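PAC2 family protein (PDB 2WAM) is of unknown function but belongs to the PAC2 family and represents a duplicated gene family of actinobacteria. Local coordinates at residues A[80-85]-A[178-183]; A[174-179]-A[235-240]; A[253-258]-A[269-274]. All blocks are in the same frame, centred on the assembly; numbering follows the deposited sequence.

Interaction 1. Residues A[80-85]-A[178-183]; sequences HAIRLA and LGTVPM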
loop_
_atom_site.group_PDB
_atom_site.type_symbol
_atom_site.label_atom_id
_atom_site.label_comp_id
_atom_site.label_asym_id
_atom_site.label_seq_id
_atom_site.Cartn_x
_atom_site.Cartn_y
_atom_site.Cartn_z
ATOM N N HIS A 80 10.197 -37.188 -9.173
ATOM C CA HIS A 80 10.763 -35.909 -8.772
ATOM C C HIS A 80 11.424 -35.241 -9.974
ATOM O O HIS A 80 12.355 -34.457 -9.825
ATOM C CB HIS A 80 11.750 -36.093 -7.619
ATOM C CG HIS A 80 11.163 -36.803 -6.433
ATOM N ND1 HIS A 80 11.887 -37.681 -5.651
ATOM C CD2 HIS A 80 9.911 -36.780 -5.913
ATOM C CE1 HIS A 80 11.107 -38.158 -4.694
ATOM N NE2 HIS A 80 9.903 -37.634 -4.836
ATOM N N ALA A 81 10.920 -35.546 -11.166
ATOM C CA ALA A 81 11.586 -35.137 -12.403
ATOM C C ALA A 81 11.714 -33.623 -12.596
ATOM O O ALA A 81 12.699 -33.159 -13.169
ATOM C CB ALA A 81 10.927 -35.782 -13.614
ATOM N N ILE A 82 10.726 -32.862 -12.124
ATOM C CA ILE A 82 10.765 -31.406 -12.230
ATOM C C ILE A 82 11.867 -30.817 -11.344
ATOM O O ILE A 82 12.659 -29.981 -11.786
ATOM C CB ILE A 82 9.435 -30.756 -11.817
ATOM C CG1 ILE A 82 8.240 -31.458 -12.459
ATOM C CG2 ILE A 82 9.433 -29.264 -12.166
ATOM C CD1 ILE A 82 7.798 -30.831 -13.724
ATOM N N ARG A 83 11.902 -31.233 -10.085
ATOM C CA ARG A 83 12.906 -30.725 -9.180
ATOM C C ARG A 83 14.294 -31.034 -9.751
ATOM O O ARG A 83 15.154 -30.160 -9.835
ATOM C CB ARG A 83 12.741 -31.339 -7.781
ATOM C CG ARG A 83 13.816 -30.900 -6.792
ATOM C CD ARG A 83 13.607 -31.458 -5.401
ATOM N NE ARG A 83 13.324 -32.897 -5.373
ATOM C CZ ARG A 83 14.247 -33.863 -5.315
ATOM N NH1 ARG A 83 15.546 -33.573 -5.301
ATOM N NH2 ARG A 83 13.867 -35.134 -5.269
ATOM N N LEU A 84 14.495 -32.280 -10.159
ATOM C CA LEU A 84 15.788 -32.732 -10.645
ATOM C C LEU A 84 16.269 -31.962 -11.869
ATOM O O LEU A 84 17.447 -31.611 -11.964
ATOM C CB LEU A 84 15.739 -34.234 -10.947
ATOM C CG LEU A 84 15.556 -35.105 -9.707
ATOM C CD1 LEU A 84 15.363 -36.567 -10.099
ATOM C CD2 LEU A 84 16.738 -34.931 -8.757
ATOM N N ALA A 85 15.362 -31.710 -12.808
ATOM C CA ALA A 85 15.728 -31.026 -14.037
ATOM C C ALA A 85 16.114 -29.580 -13.766
ATOM O O ALA A 85 17.096 -29.082 -14.309
ATOM C CB ALA A 85 14.617 -31.123 -15.081
ATOM N N LEU A 178 7.488 -27.715 -18.090
ATOM C CA LEU A 178 7.817 -29.081 -17.725
ATOM C C LEU A 178 6.727 -29.727 -16.869
ATOM O O LEU A 178 6.137 -29.081 -16.001
ATOM C CB LEU A 178 9.154 -29.130 -16.994
ATOM C CG LEU A 178 10.341 -28.472 -17.695
ATOM C CD1 LEU A 178 11.657 -28.914 -17.039
ATOM C CD2 LEU A 178 10.313 -28.795 -19.176
ATOM N N GLY A 179 6.468 -31.006 -17.136
ATOM C CA GLY A 179 5.513 -31.781 -16.372
ATOM C C GLY A 179 5.866 -33.257 -16.237
ATOM O O GLY A 179 6.685 -33.807 -16.988
ATOM N N THR A 180 5.248 -33.896 -15.248
ATOM C CA THR A 180 5.299 -35.342 -15.099
ATOM C C THR A 180 3.885 -35.850 -14.876
ATOM O O THR A 180 2.991 -35.101 -14.466
ATOM C CB THR A 180 6.094 -35.795 -13.852
ATOM O OG1 THR A 180 5.291 -35.592 -12.678
ATOM C CG2 THR A 180 7.415 -35.062 -13.709
ATOM N N VAL A 181 3.698 -37.137 -15.134
ATOM C CA VAL A 181 2.479 -37.835 -14.764
ATOM C C VAL A 181 2.864 -39.302 -14.610
ATOM O O VAL A 181 3.670 -39.815 -15.384
ATOM C CB VAL A 181 1.355 -37.635 -15.818
ATOM C CG1 VAL A 181 1.800 -38.120 -17.189
ATOM C CG2 VAL A 181 0.075 -38.343 -15.393
ATOM N N PRO A 182 2.339 -39.968 -13.577
ATOM C CA PRO A 182 2.599 -41.407 -13.440
ATOM C C PRO A 182 1.744 -42.161 -14.445
ATOM O O PRO A 182 0.605 -41.771 -14.644
ATOM C CB PRO A 182 2.138 -41.727 -12.013
ATOM C CG PRO A 182 1.913 -40.385 -11.347
ATOM C CD PRO A 182 1.584 -39.424 -12.439
ATOM N N MET A 183 2.291 -43.193 -15.080
ATOM C CA MET A 183 1.540 -43.991 -16.039
ATOM C C MET A 183 1.909 -45.454 -15.883
ATOM O O MET A 183 2.979 -45.791 -15.365
ATOM C CB MET A 183 1.824 -43.544 -17.478
ATOM C CG MET A 183 1.438 -42.105 -17.768
ATOM S SD MET A 183 -0.347 -41.856 -17.899
ATOM C CE MET A 183 -0.675 -42.620 -19.484
#
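Ile82 and Thr180 meet where the first turn of helix 81-92 lies over strand 174-183, with axes 8.5 Å apart and N-to-C directions 146° from each other. All the contacts between 80-85 and 178-183 are apolar or van der Waals, and no hydrogen bond links the two. Ile82 carries the helix side: CG1, anti to the carbonyl carbon (chi1 -47°), meets Thr180 CG2 at 3.9 Å, the two side chains crossing at a slant, and CD1 lies over the strand backbone, 3.6 Å from Gly179 CA and 3.9 Å from Leu178 CB. The Thr180 methyl, CG2, also meets Ala81 CB, at 3.6 Å, while one turn further on Ala85 CB lies 4.2 Å from Leu178 CD1. The hydroxyl of Thr180 is served from outside the pair, OG1 accepting from the backbone N of Ala78; His80, at the N-cap position, bonds in its turn to Asp249. Thr180 thus ties the strand to the loop before the helix through OG1, while its methyl packs on the helix itself. With no hydrogen bond crossing between the two segments, helix and strand are held against each other here by apolar contact alone.

Interaction 2. Residues A[174-179]-A[235-240]; sequences QTIGLG and VGFTVH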
loop_
_atom_site.group_PDB
_atom_site.type_symbol
_atom_site.label_atom_id
_atom_site.label_comp_id
_atom_site.label_asym_id
_atom_site.label_seq_id
_atom_site.Cartn_x
_atom_site.Cartn_y
_atom_site.Cartn_z
ATOM N N GLN A 174 9.525 -17.772 -26.694
ATOM C CA GLN A 174 8.981 -19.119 -26.575
ATOM C C GLN A 174 8.997 -19.541 -25.109
ATOM O O GLN A 174 9.989 -19.341 -24.413
ATOM C CB GLN A 174 9.813 -20.092 -27.400
ATOM C CG GLN A 174 9.326 -21.521 -27.372
ATOM C CD GLN A 174 10.179 -22.433 -28.246
ATOM O OE1 GLN A 174 11.248 -22.881 -27.833
ATOM N NE2 GLN A 174 9.702 -22.720 -29.454
ATOM N N THR A 175 7.896 -20.119 -24.647
ATOM C CA THR A 175 7.768 -20.544 -23.264
ATOM C C THR A 175 7.537 -22.045 -23.196
ATOM O O THR A 175 6.541 -22.545 -23.705
ATOM C CB THR A 175 6.617 -19.806 -22.556
ATOM O OG1 THR A 175 6.867 -18.399 -22.592
ATOM C CG2 THR A 175 6.514 -20.248 -21.104
ATOM N N ILE A 176 8.473 -22.750 -22.564
ATOM C CA ILE A 176 8.451 -24.209 -22.486
ATOM C C ILE A 176 8.173 -24.682 -21.058
ATOM O O ILE A 176 8.948 -24.396 -20.150
ATOM C CB ILE A 176 9.807 -24.814 -22.919
ATOM C CG1 ILE A 176 10.262 -24.241 -24.254
ATOM C CG2 ILE A 176 9.739 -26.328 -22.975
ATOM C CD1 ILE A 176 11.521 -24.861 -24.772
ATOM N N GLY A 177 7.082 -25.425 -20.873
ATOM C CA GLY A 177 6.742 -25.956 -19.569
ATOM C C GLY A 177 7.125 -27.411 -19.331
ATOM O O GLY A 177 7.084 -28.252 -20.237
ATOM N N LEU A 178 7.488 -27.715 -18.090
ATOM C CA LEU A 178 7.817 -29.081 -17.725
ATOM C C LEU A 178 6.727 -29.727 -16.869
ATOM O O LEU A 178 6.137 -29.081 -16.001
ATOM C CB LEU A 178 9.154 -29.130 -16.994
ATOM C CG LEU A 178 10.341 -28.472 -17.695
ATOM C CD1 LEU A 178 11.657 -28.914 -17.039
ATOM C CD2 LEU A 178 10.313 -28.795 -19.176
ATOM N N GLY A 179 6.468 -31.006 -17.136
ATOM C CA GLY A 179 5.513 -31.781 -16.372
ATOM C C GLY A 179 5.866 -33.257 -16.237
ATOM O O GLY A 179 6.685 -33.807 -16.988
ATOM N N VAL A 235 4.928 -24.098 -25.415
ATOM C CA VAL A 235 5.025 -25.534 -25.592
ATOM C C VAL A 235 5.287 -26.176 -24.231
ATOM O O VAL A 235 5.805 -25.538 -23.314
ATOM C CB VAL A 235 6.069 -25.929 -26.684
ATOM C CG1 VAL A 235 7.331 -25.132 -26.553
ATOM C CG2 VAL A 235 6.365 -27.403 -26.648
ATOM N N GLY A 236 4.875 -27.429 -24.090
ATOM C CA GLY A 236 4.889 -28.081 -22.802
ATOM C C GLY A 236 5.093 -29.562 -22.976
ATOM O O GLY A 236 4.571 -30.168 -23.905
ATOM N N PHE A 237 5.866 -30.146 -22.076
ATOM C CA PHE A 237 6.157 -31.566 -22.142
ATOM C C PHE A 237 5.841 -32.232 -20.820
ATOM O O PHE A 237 6.322 -31.824 -19.770
ATOM C CB PHE A 237 7.615 -31.792 -22.532
ATOM C CG PHE A 237 7.974 -31.190 -23.842
ATOM C CD1 PHE A 237 8.734 -30.034 -23.902
ATOM C CD2 PHE A 237 7.527 -31.765 -25.026
ATOM C CE1 PHE A 237 9.067 -29.463 -25.130
ATOM C CE2 PHE A 237 7.844 -31.212 -26.250
ATOM C CZ PHE A 237 8.622 -30.053 -26.305
ATOM N N THR A 238 5.010 -33.256 -20.878
ATOM C CA THR A 238 4.655 -34.004 -19.698
ATOM C C THR A 238 5.214 -35.408 -19.854
ATOM O O THR A 238 4.743 -36.194 -20.672
ATOM C CB THR A 238 3.147 -34.049 -19.529
ATOM O OG1 THR A 238 2.641 -32.707 -19.484
ATOM C CG2 THR A 238 2.790 -34.777 -18.250
ATOM N N VAL A 239 6.247 -35.703 -19.079
ATOM C CA VAL A 239 6.961 -36.966 -19.196
ATOM C C VAL A 239 6.242 -38.075 -18.406
ATOM O O VAL A 239 5.610 -37.808 -17.373
ATOM C CB VAL A 239 8.459 -36.799 -18.785
ATOM C CG1 VAL A 239 8.604 -36.222 -17.359
ATOM C CG2 VAL A 239 9.215 -38.093 -18.932
ATOM N N HIS A 240 6.314 -39.309 -18.905
ATOM C CA HIS A 240 5.644 -40.432 -18.253
ATOM C C HIS A 240 6.575 -41.227 -17.347
ATOM O O HIS A 240 7.596 -41.742 -17.790
ATOM C CB HIS A 240 5.004 -41.351 -19.290
ATOM C CG HIS A 240 3.973 -40.673 -20.138
ATOM N ND1 HIS A 240 3.930 -40.805 -21.507
ATOM C CD2 HIS A 240 2.955 -39.844 -19.808
ATOM C CE1 HIS A 240 2.924 -40.095 -21.985
ATOM N NE2 HIS A 240 2.317 -39.502 -20.975
#
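Val235 gives its backbone N-H to Thr175 O at 2.8 Å, the first of five hydrogen bonds that join 174-179 to 235-240. Val235 O is used in turn by Gly177 N, also at 2.8 Å. Gly177 O accepts from Phe237 N over 2.9 Å. Phe237 O then receives Gly179 N, a weak bond whose angle at hydrogen is only 129°, and Gly179 O takes Val239 N at 2.9 Å. Val235, Gly177, Phe237 and Gly179 each use both N and O in this way, whereas Ile176, Leu178, Gly236 and Thr238 between them make no backbone bond across this pair. This is the ladder of a parallel pair, and the two strands are neighbours in the mixed sheet of the PAC2 fold, lying between strands 67-73 and 193-197. The other edge of 174-179 is engaged too, since Ile176 and Leu178 make backbone bonds to strand 67-73. CA-H groups of Ile176, Gly236 and Thr238 also lie against the carbonyls of Val235, Gly177 and Gly179. Gln174 and Thr238 send their polar ends outside the pair, NE2 to Glu233 and OG1 weakly to His196. On the face bearing Ile176, Val235 and Phe237, the first two side chains lie alongside, CG1 to CG1 at 3.8 Å. With Ile176 CG2 anti to the backbone N, that methyl meets the edge of the Phe237 ring near its plane, 3.9 Å from CE1.

Interaction 3. Residues A[253-258]-A[269-274]; sequences AAQALL and LPLAVL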
loop_
_atom_site.group_PDB
_atom_site.type_symbol
_atom_site.label_atom_id
_atom_site.label_comp_id
_atom_site.label_asym_id
_atom_site.label_seq_id
_atom_site.Cartn_x
_atom_site.Cartn_y
_atom_site.Cartn_z
ATOM N N ALA A 253 13.910 -39.468 -16.176
ATOM C CA ALA A 253 12.762 -38.683 -16.594
ATOM C C ALA A 253 13.106 -37.188 -16.696
ATOM O O ALA A 253 12.596 -36.490 -17.576
ATOM C CB ALA A 253 11.590 -38.928 -15.668
ATOM N N ALA A 254 13.989 -36.714 -15.818
ATOM C CA ALA A 254 14.507 -35.344 -15.898
ATOM C C ALA A 254 15.380 -35.175 -17.145
ATOM O O ALA A 254 15.269 -34.194 -17.873
ATOM C CB ALA A 254 15.298 -34.988 -14.642
ATOM N N GLN A 255 16.245 -36.146 -17.399
ATOM C CA GLN A 255 17.054 -36.105 -18.607
ATOM C C GLN A 255 16.184 -36.052 -19.876
ATOM O O GLN A 255 16.434 -35.251 -20.777
ATOM C CB GLN A 255 18.015 -37.284 -18.644
ATOM C CG GLN A 255 18.832 -37.337 -19.898
ATOM C CD GLN A 255 19.632 -38.615 -20.004
ATOM O OE1 GLN A 255 19.783 -39.357 -19.032
ATOM N NE2 GLN A 255 20.153 -38.877 -21.187
ATOM N N ALA A 256 15.155 -36.890 -19.941
ATOM C CA ALA A 256 14.264 -36.867 -21.091
ATOM C C ALA A 256 13.652 -35.476 -21.277
ATOM O O ALA A 256 13.653 -34.932 -22.384
ATOM C CB ALA A 256 13.180 -37.917 -20.954
ATOM N N LEU A 257 13.131 -34.900 -20.195
ATOM C CA LEU A 257 12.586 -33.548 -20.269
ATOM C C LEU A 257 13.618 -32.570 -20.830
ATOM O O LEU A 257 13.347 -31.863 -21.797
ATOM C CB LEU A 257 12.105 -33.078 -18.903
ATOM C CG LEU A 257 10.769 -33.647 -18.417
ATOM C CD1 LEU A 257 10.469 -33.268 -16.960
ATOM C CD2 LEU A 257 9.670 -33.170 -19.315
ATOM N N LEU A 258 14.807 -32.537 -20.233
ATOM C CA LEU A 258 15.831 -31.586 -20.657
ATOM C C LEU A 258 16.301 -31.807 -22.100
ATOM O O LEU A 258 16.604 -30.853 -22.815
ATOM C CB LEU A 258 17.015 -31.578 -19.686
ATOM C CG LEU A 258 16.746 -31.002 -18.285
ATOM C CD1 LEU A 258 18.049 -30.695 -17.570
ATOM C CD2 LEU A 258 15.865 -29.767 -18.330
ATOM N N LEU A 269 22.621 -28.238 -23.891
ATOM C CA LEU A 269 22.574 -28.470 -22.458
ATOM C C LEU A 269 23.510 -29.613 -22.067
ATOM O O LEU A 269 23.416 -30.704 -22.628
ATOM C CB LEU A 269 21.129 -28.741 -22.027
ATOM C CG LEU A 269 20.097 -27.648 -22.373
ATOM C CD1 LEU A 269 18.663 -28.044 -21.997
ATOM C CD2 LEU A 269 20.474 -26.333 -21.710
ATOM N N PRO A 270 24.442 -29.351 -21.125
ATOM C CA PRO A 270 25.414 -30.369 -20.698
ATOM C C PRO A 270 24.780 -31.360 -19.739
ATOM O O PRO A 270 24.687 -31.082 -18.549
ATOM C CB PRO A 270 26.489 -29.555 -19.971
ATOM C CG PRO A 270 25.782 -28.328 -19.494
ATOM C CD PRO A 270 24.666 -28.050 -20.464
ATOM N N LEU A 271 24.384 -32.519 -20.251
ATOM C CA LEU A 271 23.557 -33.447 -19.494
ATOM C C LEU A 271 24.318 -34.639 -18.948
ATOM O O LEU A 271 23.724 -35.493 -18.297
ATOM C CB LEU A 271 22.384 -33.935 -20.356
ATOM C CG LEU A 271 21.408 -32.849 -20.817
ATOM C CD1 LEU A 271 20.151 -33.476 -21.379
ATOM C CD2 LEU A 271 21.078 -31.901 -19.669
ATOM N N ALA A 272 25.625 -34.688 -19.201
ATOM C CA ALA A 272 26.443 -35.858 -18.860
ATOM C C ALA A 272 26.278 -36.353 -17.419
ATOM O O ALA A 272 26.042 -37.536 -17.186
ATOM C CB ALA A 272 27.921 -35.597 -19.170
ATOM N N VAL A 273 26.404 -35.446 -16.457
ATOM C CA VAL A 273 26.351 -35.822 -15.053
ATOM C C VAL A 273 24.959 -36.349 -14.658
ATOM O O VAL A 273 24.819 -37.260 -13.846
ATOM C CB VAL A 273 26.803 -34.636 -14.157
ATOM C CG1 VAL A 273 26.560 -34.935 -12.683
ATOM C CG2 VAL A 273 28.275 -34.323 -14.420
ATOM N N LEU A 274 23.931 -35.784 -15.264
ATOM C CA LEU A 274 22.566 -36.197 -14.987
ATOM C C LEU A 274 22.298 -37.566 -15.601
ATOM O O LEU A 274 21.576 -38.380 -15.034
ATOM C CB LEU A 274 21.597 -35.150 -15.546
ATOM C CG LEU A 274 20.101 -35.422 -15.498
ATOM C CD1 LEU A 274 19.609 -35.379 -14.066
ATOM C CD2 LEU A 274 19.365 -34.402 -16.370
#
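Leu258 projects from helix 251-265 toward the chain entering the next helix, and its CB and CD1 meet leucines there. Both methyls of Leu271 approach CB from the same side, with CD1 at 4.0 Å from Leu258 CB and CD2 at 4.1 Å. Beyond CG, which stands anti to the carbonyl carbon (chi1 -69°), Leu258 CD1 touches two side chains: it is 3.9 Å from Leu271 CD2 and 4.1 Å from Leu274 CD2. Leu258 CD2 takes another course, to Ala85 of helix 81-92. The side chains of Leu258 and Leu274 cross at about a right angle, those of Leu258 and Leu271 at a slant. The arrangement is that of two consecutive helices, 251-265 and 272-289, joined by a short linker that folds back on the first. Leu274 serves the preceding turn: with CG anti to its own backbone N (chi1 174°), it lays CD2 against the helix backbone, 3.6 Å from Gln255 CA, and brings CD1 near Ala254 CB. At the linker end Leu269 CD1 lies 3.6 Å from Leu258 O. Gln255 takes part through its aliphatic portion, CB touching Leu274 CD2 at 3.9 Å, while its extended chain carries NE2 to Glu259 of the same helix; the linker itself is tied to helix 81-92 by Pro270 O, which accepts from His88.

How the interactions relate
Interactions 1 and 2 share strand 174-183, including Leu178 and Gly179, and their centres are 10 Å apart; one places a helix over the strand, the other pairs it with strand 234-242. Interaction 3 lies about 12 Å from the centre of interaction 1 and 14 Å from that of interaction 2. Along the chain, interaction 2 begins on the strand where interaction 1 ends, and interaction 3 opens after both have closed. Helix 251-265, which follows strand 234-242, joins them: Ala254 and Leu258 pack on helix 81-92, and Leu257 rests on Val239 and Phe237. The two helices thus lie side by side on one face of the sheet, and the start of helix 272-289 packs on helix 251-265.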